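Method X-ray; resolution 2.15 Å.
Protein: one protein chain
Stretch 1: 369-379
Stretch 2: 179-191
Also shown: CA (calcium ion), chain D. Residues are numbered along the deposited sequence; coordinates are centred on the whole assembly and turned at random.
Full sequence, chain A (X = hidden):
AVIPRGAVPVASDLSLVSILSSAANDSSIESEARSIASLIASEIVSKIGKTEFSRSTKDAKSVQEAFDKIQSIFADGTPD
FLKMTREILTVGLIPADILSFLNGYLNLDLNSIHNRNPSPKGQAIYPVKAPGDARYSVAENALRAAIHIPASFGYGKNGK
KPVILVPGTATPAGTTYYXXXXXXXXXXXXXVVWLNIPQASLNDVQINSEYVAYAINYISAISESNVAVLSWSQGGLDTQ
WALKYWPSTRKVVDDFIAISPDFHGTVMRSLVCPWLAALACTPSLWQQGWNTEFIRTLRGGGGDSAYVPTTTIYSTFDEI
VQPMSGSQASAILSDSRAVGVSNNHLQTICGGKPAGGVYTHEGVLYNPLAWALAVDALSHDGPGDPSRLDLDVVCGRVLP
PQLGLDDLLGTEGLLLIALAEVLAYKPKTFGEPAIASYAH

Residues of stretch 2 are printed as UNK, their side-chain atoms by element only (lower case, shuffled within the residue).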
# COMPACT_ATOMS: atom_id res chain seq x y z
N LEU A 369 -3.60 5.64 15.51
CA LEU A 369 -4.97 5.15 15.44
C LEU A 369 -5.06 3.98 14.45
O LEU A 369 -5.71 2.98 14.76
CB LEU A 369 -5.97 6.28 15.09
CG LEU A 369 -7.45 5.89 14.92
CD1 LEU A 369 -8.10 5.49 16.26
CD2 LEU A 369 -8.23 6.99 14.23
N ALA A 370 -4.36 4.09 13.29
CA ALA A 370 -4.32 3.02 12.28
C ALA A 370 -3.82 1.71 12.92
O ALA A 370 -4.45 0.66 12.73
CB ALA A 370 -3.42 3.41 11.12
N TRP A 371 -2.74 1.79 13.71
CA TRP A 371 -2.14 0.67 14.45
C TRP A 371 -3.06 0.11 15.52
O TRP A 371 -3.22 -1.11 15.58
CB TRP A 371 -0.80 1.09 15.06
CG TRP A 371 0.32 1.00 14.08
CD1 TRP A 371 0.53 1.81 12.99
CD2 TRP A 371 1.34 0.00 14.04
NE1 TRP A 371 1.63 1.38 12.30
CE2 TRP A 371 2.16 0.28 12.93
CE3 TRP A 371 1.65 -1.10 14.86
CZ2 TRP A 371 3.27 -0.52 12.60
CZ3 TRP A 371 2.76 -1.88 14.54
CH2 TRP A 371 3.54 -1.60 13.41
N ALA A 372 -3.67 0.99 16.34
CA ALA A 372 -4.60 0.59 17.40
C ALA A 372 -5.82 -0.12 16.80
O ALA A 372 -6.29 -1.10 17.37
CB ALA A 372 -5.01 1.80 18.21
N LEU A 373 -6.29 0.34 15.62
CA LEU A 373 -7.41 -0.29 14.93
C LEU A 373 -7.02 -1.64 14.34
O LEU A 373 -7.82 -2.57 14.39
CB LEU A 373 -7.99 0.63 13.85
CG LEU A 373 -8.84 1.80 14.35
CD1 LEU A 373 -8.91 2.87 13.31
CD2 LEU A 373 -10.23 1.34 14.82
N ALA A 374 -5.78 -1.75 13.81
CA ALA A 374 -5.27 -3.00 13.25
C ALA A 374 -5.19 -4.07 14.35
O ALA A 374 -5.64 -5.19 14.14
CB ALA A 374 -3.89 -2.77 12.63
N VAL A 375 -4.67 -3.70 15.54
CA VAL A 375 -4.52 -4.56 16.72
C VAL A 375 -5.91 -4.98 17.23
O VAL A 375 -6.14 -6.17 17.45
CB VAL A 375 -3.65 -3.87 17.82
CG1 VAL A 375 -3.68 -4.64 19.14
CG2 VAL A 375 -2.22 -3.70 17.34
N ASP A 376 -6.83 -4.02 17.35
CA ASP A 376 -8.20 -4.29 17.77
C ASP A 376 -8.94 -5.23 16.79
O ASP A 376 -9.66 -6.12 17.24
CB ASP A 376 -8.97 -2.98 18.00
CG ASP A 376 -10.40 -3.20 18.41
OD1 ASP A 376 -10.65 -3.40 19.62
OD2 ASP A 376 -11.27 -3.20 17.52
N ALA A 377 -8.74 -5.04 15.47
CA ALA A 377 -9.35 -5.88 14.42
C ALA A 377 -8.89 -7.33 14.53
O ALA A 377 -9.71 -8.24 14.42
CB ALA A 377 -9.00 -5.34 13.04
N LEU A 378 -7.59 -7.54 14.75
CA LEU A 378 -6.98 -8.86 14.86
C LEU A 378 -7.33 -9.60 16.15
O LEU A 378 -7.27 -10.83 16.17
CB LEU A 378 -5.45 -8.76 14.70
CG LEU A 378 -4.97 -8.31 13.31
CD1 LEU A 378 -3.52 -7.92 13.35
CD2 LEU A 378 -5.20 -9.39 12.27
N SER A 379 -7.71 -8.87 17.22
CA SER A 379 -8.04 -9.47 18.51
C SER A 379 -9.54 -9.70 18.75
O SER A 379 -9.91 -10.33 19.74
CB SER A 379 -7.43 -8.65 19.65
OG SER A 379 -7.91 -7.32 19.63
N UNK A 179 9.59 -0.14 7.30
CA UNK A 179 9.44 1.05 8.13
C UNK A 179 8.08 1.18 8.84
O UNK A 179 7.79 2.25 9.40
c UNK A 179 13.76 2.68 5.82
c UNK A 179 12.73 2.41 4.95
c UNK A 179 13.51 2.81 7.17
c UNK A 179 9.73 2.31 7.30
c UNK A 179 11.43 2.27 5.43
c UNK A 179 12.20 2.69 7.65
c UNK A 179 11.15 2.41 6.78
N UNK A 180 7.24 0.13 8.83
CA UNK A 180 5.95 0.22 9.51
C UNK A 180 5.37 -1.15 9.88
O UNK A 180 5.90 -1.79 10.78
n UNK A 180 5.63 1.76 6.53
c UNK A 180 4.96 0.89 7.25
o UNK A 180 4.35 -0.05 6.75
c UNK A 180 4.94 1.10 8.74
N UNK A 181 4.28 -1.58 9.21
CA UNK A 181 3.53 -2.80 9.54
C UNK A 181 4.31 -4.12 9.38
O UNK A 181 3.80 -5.16 9.80
c UNK A 181 1.15 -1.95 9.42
c UNK A 181 -0.25 0.03 9.35
c UNK A 181 -0.79 -0.29 10.58
c UNK A 181 2.19 -2.85 8.79
c UNK A 181 0.61 -2.25 10.66
c UNK A 181 0.72 -0.79 8.77
c UNK A 181 -0.35 -1.42 11.24
N UNK A 182 5.56 -4.06 8.92
CA UNK A 182 6.42 -5.24 8.91
C UNK A 182 6.71 -5.63 10.36
O UNK A 182 7.08 -6.77 10.65
N UNK A 183 6.48 -4.66 11.30
CA UNK A 183 6.64 -4.77 12.75
C UNK A 183 5.30 -5.03 13.49
O UNK A 183 5.26 -4.91 14.72
c UNK A 183 10.66 -1.62 13.05
c UNK A 183 7.30 -3.50 13.32
c UNK A 183 9.25 -1.94 13.45
n UNK A 183 10.71 -0.98 11.71
c UNK A 183 8.74 -3.26 12.89
N UNK A 184 4.23 -5.41 12.76
CA UNK A 184 2.90 -5.69 13.35
C UNK A 184 2.93 -6.80 14.42
O UNK A 184 2.18 -6.73 15.40
c UNK A 184 1.87 -6.00 12.24
c UNK A 184 0.41 -6.33 12.66
c UNK A 184 -0.39 -6.82 11.46
c UNK A 184 -0.27 -5.13 13.33
N UNK A 185 3.84 -7.77 14.26
CA UNK A 185 4.05 -8.86 15.21
C UNK A 185 4.46 -8.40 16.59
O UNK A 185 4.30 -9.14 17.56
N UNK A 186 4.99 -7.15 16.70
CA UNK A 186 5.38 -6.54 17.97
C UNK A 186 4.16 -5.94 18.70
O UNK A 186 4.26 -5.60 19.87
c UNK A 186 6.41 -5.44 17.74
o UNK A 186 7.55 -5.92 17.04
N UNK A 187 3.01 -5.80 17.99
CA UNK A 187 1.79 -5.20 18.53
C UNK A 187 0.62 -6.17 18.65
O UNK A 187 -0.27 -5.96 19.48
c UNK A 187 1.40 -4.00 17.68
N UNK A 188 0.60 -7.20 17.79
CA UNK A 188 -0.48 -8.19 17.72
C UNK A 188 0.12 -9.59 17.59
O UNK A 188 1.33 -9.73 17.34
c UNK A 188 -1.34 -7.89 16.50
N UNK A 189 -0.72 -10.64 17.76
CA UNK A 189 -0.32 -12.04 17.60
C UNK A 189 -0.44 -12.32 16.09
O UNK A 189 -1.33 -13.04 15.62
o UNK A 189 0.12 -12.54 20.43
c UNK A 189 -1.03 -12.75 19.97
c UNK A 189 -1.18 -12.97 18.47
o UNK A 189 -2.05 -12.77 20.68
N UNK A 190 0.45 -11.66 15.33
CA UNK A 190 0.51 -11.63 13.88
C UNK A 190 1.87 -12.11 13.38
O UNK A 190 2.91 -11.74 13.92
c UNK A 190 0.26 -10.21 13.40
N UNK A 191 1.85 -12.93 12.33
CA UNK A 191 3.03 -13.51 11.69
C UNK A 191 3.05 -13.01 10.25
O UNK A 191 2.36 -13.55 9.39
o UNK A 191 5.34 -15.09 11.69
c UNK A 191 4.29 -15.72 11.97
o UNK A 191 4.29 -16.88 12.41
c UNK A 191 2.96 -15.04 11.75
CA CA D . -11.31 -9.43 13.44
O HOH W 1 -10.41 -11.42 14.32
O HOH W 2 -12.60 -10.98 12.13

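Position 179 has seven side-chain carbons, one followed by a ring of six. It stays out of reach of stretch 1. This is Phe179.

Position 180 has two side-chain carbons, the second carrying one oxygen and one nitrogen. That is an amide on a short stem, so the residue is Asn180. Its backbone O lies 3.4 Å from Trp371 CZ2, at the edge of the indole and near its plane.

Position 181 again has one carbon and a six-carbon ring. The ring lies over one face of the Trp371 indole. This is Phe181. Its CZ is 3.4 Å from Trp371 NE1, and its CE1 is 4.0 Å from Ala374 CB. Phe181 N also donates a weak hydrogen bond to Asn180 OD1, at 2.9 Å.

Position 182 has no side-chain atoms and touches nothing on stretch 1. It is Gly182.

Position 183 has four carbons in a row ending in nitrogen. The chain starts sideways and its end leads away from the helix. This is Lys183. Its CB is 4.2 Å from Trp371 CH2, and its backbone C is closer, 3.9 Å from the same atom.

Position 184 has four carbons, forked at the second. The CA-to-CB bond points sideways, but the end of the side chain comes nearer to stretch 1, among apolar side chains. This is Leu184. Its CD2 is 3.8 Å from Leu378 CD1, and its CD1 is 4.4 Å from Ala374 CB.

Position 185 has no side-chain atoms and is Gly185. A CB here would point away from stretch 1 and be crowded by the backbone O of position 190.

Position 186 has one carbon and one oxygen. It is Ser186, exposed and without contact to the helix.

Position 187 has a single side-chain carbon, directed toward the helix. It is Ala187. Its CB is 3.6 Å from Val375 CG2 and 4.0 Å from Trp371 CZ3.

Position 188 also has one carbon, and its CB is 3.8 Å from Leu378 CD1. It is Ala188. The closest CA atoms across the stretches are those of Val375 and Ala188, 5.5 Å apart.

Position 189 has two carbons, the second carrying two oxygens. This is the exposed Asp189.

Position 190 has one carbon, 4.4 Å from Leu378 CD1 when measured from its CB. It is Ala190, at the start of a strand.

Position 191 has two carbons and two oxygens, as in position 189. It is Asp191, out of reach of the helix.

The contact is apolar packing, with no hydrogen bond across it. Trp371 contributes the largest covered area. Its five-membered ring forms an offset stack with Phe181, centroids 4.0 Å apart and planes at 11°. Trp371 NE1 is hydrogen-bonded elsewhere in the structure, so its polar group is satisfied. Further along the helix, Ala374, Val375 and Leu378 meet Leu184 and the small alanines. A short side chain at Ala188 accompanies the close backbone approach to Val375. The backbone O of Ala377 binds the calcium ion, 2.2 Å from the metal; Ala377 itself makes no contact with stretch 2.

Stretch 2 (179-191) FNFGKLGSAADAD
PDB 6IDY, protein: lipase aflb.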